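Local coordinates for protein tRNA-splicing ligase RtcB (Thermus thermophilus, PDB 2EPG) that probably joins RNA ends carrying a 2',3'-cyclic phosphate or 3'-phosphate to 5'-hydroxyl ends, using GTP and manganese ions, at residues G110-S116 / Q240-H246; R332-D336 / P371-R375; V32-A38 / E68-P74. All blocks are in the same frame, centred on the assembly; numbering follows the deposited sequence.

Contact 1: G110-S116 / Q240-H246; sequences GVRLLAS and QVTVLIH
Four backbone hydrogen bonds in two reciprocal pairs set the register: Arg112 N to Ile245 O (2.9 Å) and Ile245 N to Arg112 O (2.8 Å), then Leu114 N to Val243 O (2.8 Å) and Val243 N to Leu114 O (3.0 Å). At the C-terminal end of 110-116, Val241 O accepts from both Ser116 N (3.1 Å) and Ser116 OG (2.9 Å, chi1 p), while Gln240 NE2 reaches Ser116 O at 3.0 Å. The strands run antiparallel at 165°, axes 4.7 Å apart, with Val111–His246, Leu113–Leu244 and Ala115–Thr242 as non-hydrogen-bonded pairs. They are neighbours inside the large mixed sheet of the RtcB fold. On one face lies His246, a predicted ligand of the second manganese; Val111 CG2 covers one face of its ring, 4.3 Å from His246 CD2. Val111 CG1 meets Leu244 CG at 3.6 Å, and Leu113 CD1 lies 4.0 Å from Leu244 CB. The other carries Leu114, Val243 and Ile245 against helix 288-321, and Arg112, salt-bridged to Asp336.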
# COMPACT_ATOMS: atom_id res chain seq x y z
N GLY A 110 -2.21 3.24 -1.95
CA GLY A 110 -2.44 1.82 -1.78
C GLY A 110 -3.18 1.18 -2.92
O GLY A 110 -3.31 1.77 -3.99
N VAL A 111 -3.71 -0.01 -2.67
CA VAL A 111 -4.39 -0.76 -3.71
C VAL A 111 -5.68 -1.41 -3.26
O VAL A 111 -5.76 -1.96 -2.17
CB VAL A 111 -3.47 -1.90 -4.23
CG1 VAL A 111 -4.08 -2.56 -5.44
CG2 VAL A 111 -2.08 -1.34 -4.55
N ARG A 112 -6.70 -1.35 -4.12
CA ARG A 112 -7.94 -2.03 -3.84
C ARG A 112 -8.20 -2.95 -5.03
O ARG A 112 -8.02 -2.55 -6.19
CB ARG A 112 -9.12 -1.07 -3.71
CG ARG A 112 -10.45 -1.82 -3.65
CD ARG A 112 -11.67 -0.98 -3.29
NE ARG A 112 -11.63 -0.40 -1.94
CZ ARG A 112 -12.73 -0.04 -1.27
NH1 ARG A 112 -12.65 0.49 -0.06
NH2 ARG A 112 -13.92 -0.26 -1.80
N LEU A 113 -8.59 -4.19 -4.74
CA LEU A 113 -8.90 -5.13 -5.81
C LEU A 113 -10.36 -5.58 -5.68
O LEU A 113 -10.78 -6.11 -4.64
CB LEU A 113 -7.99 -6.37 -5.76
CG LEU A 113 -8.22 -7.41 -6.88
CD1 LEU A 113 -7.85 -6.81 -8.25
CD2 LEU A 113 -7.34 -8.62 -6.65
N LEU A 114 -11.13 -5.35 -6.74
CA LEU A 114 -12.52 -5.78 -6.79
C LEU A 114 -12.51 -7.10 -7.59
O LEU A 114 -11.76 -7.23 -8.56
CB LEU A 114 -13.40 -4.74 -7.51
CG LEU A 114 -13.43 -3.29 -6.99
CD1 LEU A 114 -14.43 -2.46 -7.80
CD2 LEU A 114 -13.82 -3.29 -5.52
N ALA A 115 -13.34 -8.05 -7.17
CA ALA A 115 -13.45 -9.34 -7.85
C ALA A 115 -14.91 -9.49 -8.28
O ALA A 115 -15.81 -9.34 -7.47
CB ALA A 115 -13.07 -10.47 -6.89
N SER A 116 -15.14 -9.81 -9.55
CA SER A 116 -16.51 -9.93 -10.05
C SER A 116 -16.95 -11.36 -10.40
O SER A 116 -16.15 -12.30 -10.31
CB SER A 116 -16.67 -9.09 -11.31
OG SER A 116 -16.05 -9.75 -12.40
N GLN A 240 -11.59 -15.03 -14.48
CA GLN A 240 -12.40 -14.06 -13.75
C GLN A 240 -11.96 -12.60 -13.97
O GLN A 240 -10.77 -12.30 -14.00
CB GLN A 240 -12.38 -14.41 -12.27
CG GLN A 240 -13.08 -13.41 -11.38
CD GLN A 240 -12.75 -13.66 -9.94
OE1 GLN A 240 -11.68 -14.19 -9.64
NE2 GLN A 240 -13.65 -13.27 -9.04
N VAL A 241 -12.94 -11.71 -14.11
CA VAL A 241 -12.69 -10.28 -14.31
C VAL A 241 -12.45 -9.56 -12.97
O VAL A 241 -13.21 -9.74 -12.02
CB VAL A 241 -13.89 -9.60 -15.04
CG1 VAL A 241 -13.71 -8.09 -15.06
CG2 VAL A 241 -14.00 -10.10 -16.47
N THR A 242 -11.38 -8.78 -12.88
CA THR A 242 -11.10 -8.02 -11.66
C THR A 242 -10.80 -6.57 -12.03
O THR A 242 -10.57 -6.25 -13.20
CB THR A 242 -9.89 -8.59 -10.86
OG1 THR A 242 -8.70 -8.47 -11.63
CG2 THR A 242 -10.11 -10.07 -10.51
N VAL A 243 -10.84 -5.71 -11.03
CA VAL A 243 -10.54 -4.30 -11.22
C VAL A 243 -9.58 -3.89 -10.10
O VAL A 243 -9.90 -4.02 -8.92
CB VAL A 243 -11.83 -3.46 -11.17
CG1 VAL A 243 -11.49 -1.98 -11.42
CG2 VAL A 243 -12.84 -3.98 -12.21
N LEU A 244 -8.41 -3.39 -10.47
CA LEU A 244 -7.42 -2.97 -9.49
C LEU A 244 -7.31 -1.45 -9.49
O LEU A 244 -7.06 -0.83 -10.53
CB LEU A 244 -6.06 -3.62 -9.81
CG LEU A 244 -4.94 -3.44 -8.77
CD1 LEU A 244 -3.95 -4.64 -8.82
CD2 LEU A 244 -4.21 -2.14 -9.04
N ILE A 245 -7.50 -0.86 -8.31
CA ILE A 245 -7.45 0.60 -8.11
C ILE A 245 -6.18 0.95 -7.33
O ILE A 245 -5.97 0.48 -6.21
CB ILE A 245 -8.68 1.08 -7.31
CG1 ILE A 245 -9.96 0.71 -8.05
CG2 ILE A 245 -8.60 2.58 -7.08
CD1 ILE A 245 -11.23 0.75 -7.16
N HIS A 246 -5.35 1.79 -7.93
CA HIS A 246 -4.08 2.21 -7.34
C HIS A 246 -4.07 3.72 -7.19
O HIS A 246 -4.01 4.44 -8.19
CB HIS A 246 -2.93 1.80 -8.26
CG HIS A 246 -1.58 1.88 -7.61
ND1 HIS A 246 -1.23 2.89 -6.74
CD2 HIS A 246 -0.49 1.09 -7.73
CE1 HIS A 246 0.02 2.71 -6.34
NE2 HIS A 246 0.49 1.62 -6.93

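Contact 2: R332-D336 / P371-R375; sequences RVLYD and PEEYR
Tyr374 points its ring, edge on, at the backbone of Leu334 and at Tyr335, and its OH donates a 2.7 Å hydrogen bond to Leu334 O. That carbonyl belongs to a classic beta bulge: Leu334 and Tyr335 together face Leu113 of the neighbouring strand 110-119. Leu334 takes the compact backbone angles -76/-54 within an otherwise extended strand 332-336, and Tyr335 returns to -163/167. This illustrates how an irregularity in a strand can present a backbone acceptor to a side chain arriving from a loop. Segment 371-375 is neither regular helix nor strand; it makes one turn, closed by Tyr374 N to Pro371 O at 2.8 Å, which brings the Pro371 and Tyr374 side chains to bear on the strand together. The main chains stay well apart, with Leu334 CA and Tyr374 CA 10.0 Å from each other, so side chains span the gap. Tyr374 does so with chi1 in m, its CB directed toward the strand, and both Leu334 O and Tyr335 CD1 lie at its ring edge. Pro380, on the following strand 380-383, touches Leu334, Tyr335 and Tyr374 alike, and Phe234 adds an edge-to-face ring contact to Tyr374. Tyr335, chi1 t, brings CD1 to 4.3 Å from Tyr374 CE1, and Tyr335 CE1 lies 4.3 Å from Pro371 CD.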
# COMPACT_ATOMS: atom_id res chain seq x y z
N ARG A 332 -17.24 -7.32 -5.78
CA ARG A 332 -17.02 -7.23 -4.35
C ARG A 332 -15.59 -6.86 -4.06
O ARG A 332 -14.71 -7.09 -4.90
CB ARG A 332 -17.32 -8.57 -3.67
CG ARG A 332 -18.71 -9.13 -3.95
CD ARG A 332 -18.89 -10.43 -3.19
NE ARG A 332 -20.02 -11.22 -3.68
CZ ARG A 332 -20.29 -12.45 -3.25
NH1 ARG A 332 -21.33 -13.12 -3.75
NH2 ARG A 332 -19.52 -13.02 -2.33
N VAL A 333 -15.35 -6.29 -2.88
CA VAL A 333 -14.00 -5.94 -2.48
C VAL A 333 -13.32 -7.23 -2.02
O VAL A 333 -13.76 -7.85 -1.04
CB VAL A 333 -14.02 -4.92 -1.32
CG1 VAL A 333 -12.59 -4.66 -0.85
CG2 VAL A 333 -14.70 -3.60 -1.77
N LEU A 334 -12.29 -7.66 -2.73
CA LEU A 334 -11.55 -8.85 -2.34
C LEU A 334 -10.70 -8.38 -1.16
O LEU A 334 -10.74 -8.96 -0.07
CB LEU A 334 -10.68 -9.34 -3.50
CG LEU A 334 -9.99 -10.69 -3.30
CD1 LEU A 334 -9.72 -11.33 -4.65
CD2 LEU A 334 -8.69 -10.49 -2.50
N TYR A 335 -9.94 -7.31 -1.38
CA TYR A 335 -9.16 -6.70 -0.29
C TYR A 335 -8.73 -5.29 -0.68
O TYR A 335 -8.82 -4.90 -1.84
CB TYR A 335 -7.92 -7.53 0.07
CG TYR A 335 -7.50 -7.33 1.50
CD1 TYR A 335 -8.39 -7.59 2.54
CD2 TYR A 335 -6.24 -6.86 1.83
CE1 TYR A 335 -8.03 -7.38 3.87
CE2 TYR A 335 -5.87 -6.66 3.16
CZ TYR A 335 -6.78 -6.92 4.17
OH TYR A 335 -6.42 -6.72 5.49
N ASP A 336 -8.25 -4.53 0.30
CA ASP A 336 -7.76 -3.18 0.08
C ASP A 336 -6.70 -2.93 1.15
O ASP A 336 -6.97 -3.08 2.34
CB ASP A 336 -8.94 -2.19 0.18
CG ASP A 336 -8.50 -0.72 0.07
OD1 ASP A 336 -9.17 0.04 -0.66
OD2 ASP A 336 -7.52 -0.31 0.73
N PRO A 371 -9.88 -10.98 7.94
CA PRO A 371 -11.28 -11.40 7.82
C PRO A 371 -11.39 -12.91 7.95
O PRO A 371 -10.58 -13.65 7.37
CB PRO A 371 -11.66 -10.91 6.43
CG PRO A 371 -10.87 -9.67 6.29
CD PRO A 371 -9.51 -10.05 6.87
N GLU A 372 -12.39 -13.35 8.69
CA GLU A 372 -12.64 -14.77 8.94
C GLU A 372 -12.65 -15.58 7.66
O GLU A 372 -12.17 -16.72 7.64
CB GLU A 372 -13.98 -14.92 9.65
CG GLU A 372 -14.20 -16.27 10.27
CD GLU A 372 -15.52 -16.34 11.03
OE1 GLU A 372 -15.85 -15.36 11.74
OE2 GLU A 372 -16.21 -17.38 10.92
N GLU A 373 -13.19 -15.00 6.60
CA GLU A 373 -13.27 -15.68 5.31
C GLU A 373 -11.90 -16.10 4.81
O GLU A 373 -11.76 -17.09 4.07
CB GLU A 373 -13.89 -14.76 4.25
CG GLU A 373 -15.37 -14.45 4.39
CD GLU A 373 -15.66 -13.30 5.34
OE1 GLU A 373 -16.77 -12.72 5.23
OE2 GLU A 373 -14.81 -12.98 6.20
N TYR A 374 -10.88 -15.34 5.20
CA TYR A 374 -9.51 -15.56 4.75
C TYR A 374 -8.56 -16.04 5.83
O TYR A 374 -7.41 -16.37 5.54
CB TYR A 374 -8.93 -14.23 4.25
CG TYR A 374 -9.77 -13.48 3.23
CD1 TYR A 374 -9.63 -12.09 3.09
CD2 TYR A 374 -10.63 -14.15 2.36
CE1 TYR A 374 -10.31 -11.40 2.11
CE2 TYR A 374 -11.32 -13.46 1.36
CZ TYR A 374 -11.15 -12.09 1.24
OH TYR A 374 -11.78 -11.40 0.25
N ARG A 375 -9.03 -16.04 7.07
CA ARG A 375 -8.21 -16.37 8.21
C ARG A 375 -7.42 -17.68 8.13
O ARG A 375 -6.30 -17.76 8.63
CB ARG A 375 -9.05 -16.32 9.50
CG ARG A 375 -8.22 -16.26 10.78
CD ARG A 375 -9.05 -15.84 11.99
NE ARG A 375 -9.68 -14.53 11.79
CZ ARG A 375 -10.80 -14.12 12.39
NH1 ARG A 375 -11.29 -12.92 12.14
NH2 ARG A 375 -11.43 -14.92 13.24

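Contact 3: V32-A38 / E68-P74; sequences VDAVFFA and EPALAMP
Phe37, Glu68 and Val35 carry much of this contact between parallel strands 34-37 and 70-73 (13°, axes 4.7 Å apart). Phe37 (chi1 m) is the most covered: its CE1 lies 3.5 Å from Leu71 CD2 and 4.2 Å from Met73 CE, Phe37 CB meets Pro74 CG at 3.9 Å, and selenomethionine Met73 SE stands 5.2 Å from the Phe37 ring centroid, an oblique Met-aromatic contact. Phe37 N donates to Ala72 O (3.1 Å). At the other end Glu68 extends (chi1 and chi2 t) so that OE2 accepts from Asp33 N at 2.7 Å; the Asp33 carboxylate is salt-bridged to Arg23 and hydrogen-bonded by Arg26 N. A cis peptide leads into Pro69. Val35 N to Ala70 O (2.8 Å) and Ala72 N to Val35 O (3.2 Å) follow Ala70 N to Asp33 O (3.1 Å), and Val35 CG1 reaches Leu71 CD2 at 3.8 Å. Ala34, Phe36, Ala70 and Ala72 share the face packed by helix 52-60, which, lying between the strands in sequence, gives a beta-alpha-beta crossover.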
# COMPACT_ATOMS: atom_id res chain seq x y z
N VAL A 32 20.81 -1.87 15.79
CA VAL A 32 20.37 -3.25 15.59
C VAL A 32 20.85 -3.71 14.22
O VAL A 32 21.37 -2.92 13.43
CB VAL A 32 18.82 -3.37 15.59
CG1 VAL A 32 18.24 -2.93 16.94
CG2 VAL A 32 18.23 -2.48 14.49
N ASP A 33 20.69 -5.01 13.97
CA ASP A 33 21.02 -5.60 12.69
C ASP A 33 19.95 -5.13 11.70
O ASP A 33 18.87 -4.69 12.09
CB ASP A 33 20.91 -7.13 12.74
CG ASP A 33 21.99 -7.80 13.57
OD1 ASP A 33 23.03 -7.17 13.86
OD2 ASP A 33 21.79 -9.00 13.92
N ALA A 34 20.25 -5.27 10.42
CA ALA A 34 19.29 -4.98 9.38
C ALA A 34 19.17 -6.32 8.63
O ALA A 34 20.11 -7.11 8.61
CB ALA A 34 19.80 -3.91 8.43
N VAL A 35 18.00 -6.60 8.06
CA VAL A 35 17.82 -7.82 7.30
C VAL A 35 17.08 -7.46 6.02
O VAL A 35 16.13 -6.69 6.05
CB VAL A 35 16.99 -8.87 8.09
CG1 VAL A 35 16.46 -9.93 7.14
CG2 VAL A 35 17.83 -9.51 9.18
N PHE A 36 17.54 -7.99 4.88
CA PHE A 36 16.85 -7.72 3.62
C PHE A 36 16.64 -9.00 2.82
O PHE A 36 17.42 -9.95 2.93
CB PHE A 36 17.58 -6.66 2.77
CG PHE A 36 18.94 -7.08 2.28
CD1 PHE A 36 20.07 -6.91 3.08
CD2 PHE A 36 19.11 -7.62 1.01
CE1 PHE A 36 21.34 -7.26 2.62
CE2 PHE A 36 20.37 -7.98 0.53
CZ PHE A 36 21.49 -7.80 1.34
N PHE A 37 15.57 -9.03 2.04
CA PHE A 37 15.25 -10.20 1.24
C PHE A 37 15.61 -9.93 -0.22
O PHE A 37 15.30 -8.87 -0.76
CB PHE A 37 13.76 -10.55 1.39
CG PHE A 37 13.30 -10.65 2.82
CD1 PHE A 37 12.79 -9.55 3.49
CD2 PHE A 37 13.41 -11.85 3.51
CE1 PHE A 37 12.40 -9.63 4.83
CE2 PHE A 37 13.04 -11.95 4.85
CZ PHE A 37 12.53 -10.84 5.51
N ALA A 38 16.28 -10.88 -0.86
CA ALA A 38 16.66 -10.68 -2.25
C ALA A 38 17.05 -11.96 -2.98
O ALA A 38 17.21 -13.02 -2.38
CB ALA A 38 17.79 -9.68 -2.33
N GLU A 68 14.89 -4.62 16.42
CA GLU A 68 15.65 -5.45 15.50
C GLU A 68 14.75 -6.45 14.77
O GLU A 68 13.90 -7.10 15.39
CB GLU A 68 16.74 -6.22 16.27
CG GLU A 68 17.71 -6.97 15.38
CD GLU A 68 18.97 -7.38 16.14
OE1 GLU A 68 18.91 -8.38 16.90
OE2 GLU A 68 20.00 -6.69 16.00
N PRO A 69 14.92 -6.58 13.44
CA PRO A 69 15.89 -5.83 12.64
C PRO A 69 15.20 -4.81 11.75
O PRO A 69 13.99 -4.89 11.54
CB PRO A 69 16.52 -6.92 11.80
CG PRO A 69 15.28 -7.72 11.39
CD PRO A 69 14.46 -7.78 12.71
N ALA A 70 15.97 -3.87 11.23
CA ALA A 70 15.44 -2.90 10.29
C ALA A 70 15.35 -3.77 9.03
O ALA A 70 16.26 -4.57 8.80
CB ALA A 70 16.43 -1.73 10.07
N LEU A 71 14.29 -3.63 8.24
CA LEU A 71 14.10 -4.48 7.06
C LEU A 71 13.86 -3.80 5.73
O LEU A 71 13.40 -2.65 5.66
CB LEU A 71 12.91 -5.42 7.29
CG LEU A 71 12.99 -6.49 8.36
CD1 LEU A 71 11.70 -6.52 9.14
CD2 LEU A 71 13.30 -7.85 7.71
N ALA A 72 14.12 -4.55 4.67
CA ALA A 72 13.91 -4.08 3.31
C ALA A 72 13.48 -5.26 2.44
O ALA A 72 14.07 -6.35 2.53
CB ALA A 72 15.19 -3.47 2.74
N MSE A 73 12.46 -5.03 1.62
CA MSE A 73 11.90 -6.03 0.69
C MSE A 73 12.75 -6.21 -0.58
O MSE A 73 13.64 -5.40 -0.85
CB MSE A 73 10.47 -5.61 0.29
CG MSE A 73 9.50 -5.61 1.45
SE MSE A 73 9.40 -7.39 2.20
CE MSE A 73 9.26 -7.00 4.05
N PRO A 74 12.47 -7.26 -1.38
CA PRO A 74 13.24 -7.52 -2.60
C PRO A 74 13.25 -6.39 -3.63
O PRO A 74 14.16 -6.33 -4.44
CB PRO A 74 12.60 -8.79 -3.15
CG PRO A 74 12.15 -9.49 -1.95
CD PRO A 74 11.52 -8.35 -1.14

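In the fold
From the N terminus, contact 3 closes first, joining strands 34-37 and 70-73 around an intervening helical connection. Contact 1 follows, with 123 residues between its segments, and contact 2 then closes a shorter excursion containing strands but no helix. The three therefore stand in series: none nests in or crosses another. Contacts 1 and 2 abut, since strand 110-119 pairs with both 240-247 and 332-347; Arg112 to Asp336 and Ala115 to Arg332 join them directly. Contact 3 sits on the other side of the chain's centre from contact 1, their centres about 30 Å apart, yet the same mixed sheet reaches both through strands 86-90 and 350-357.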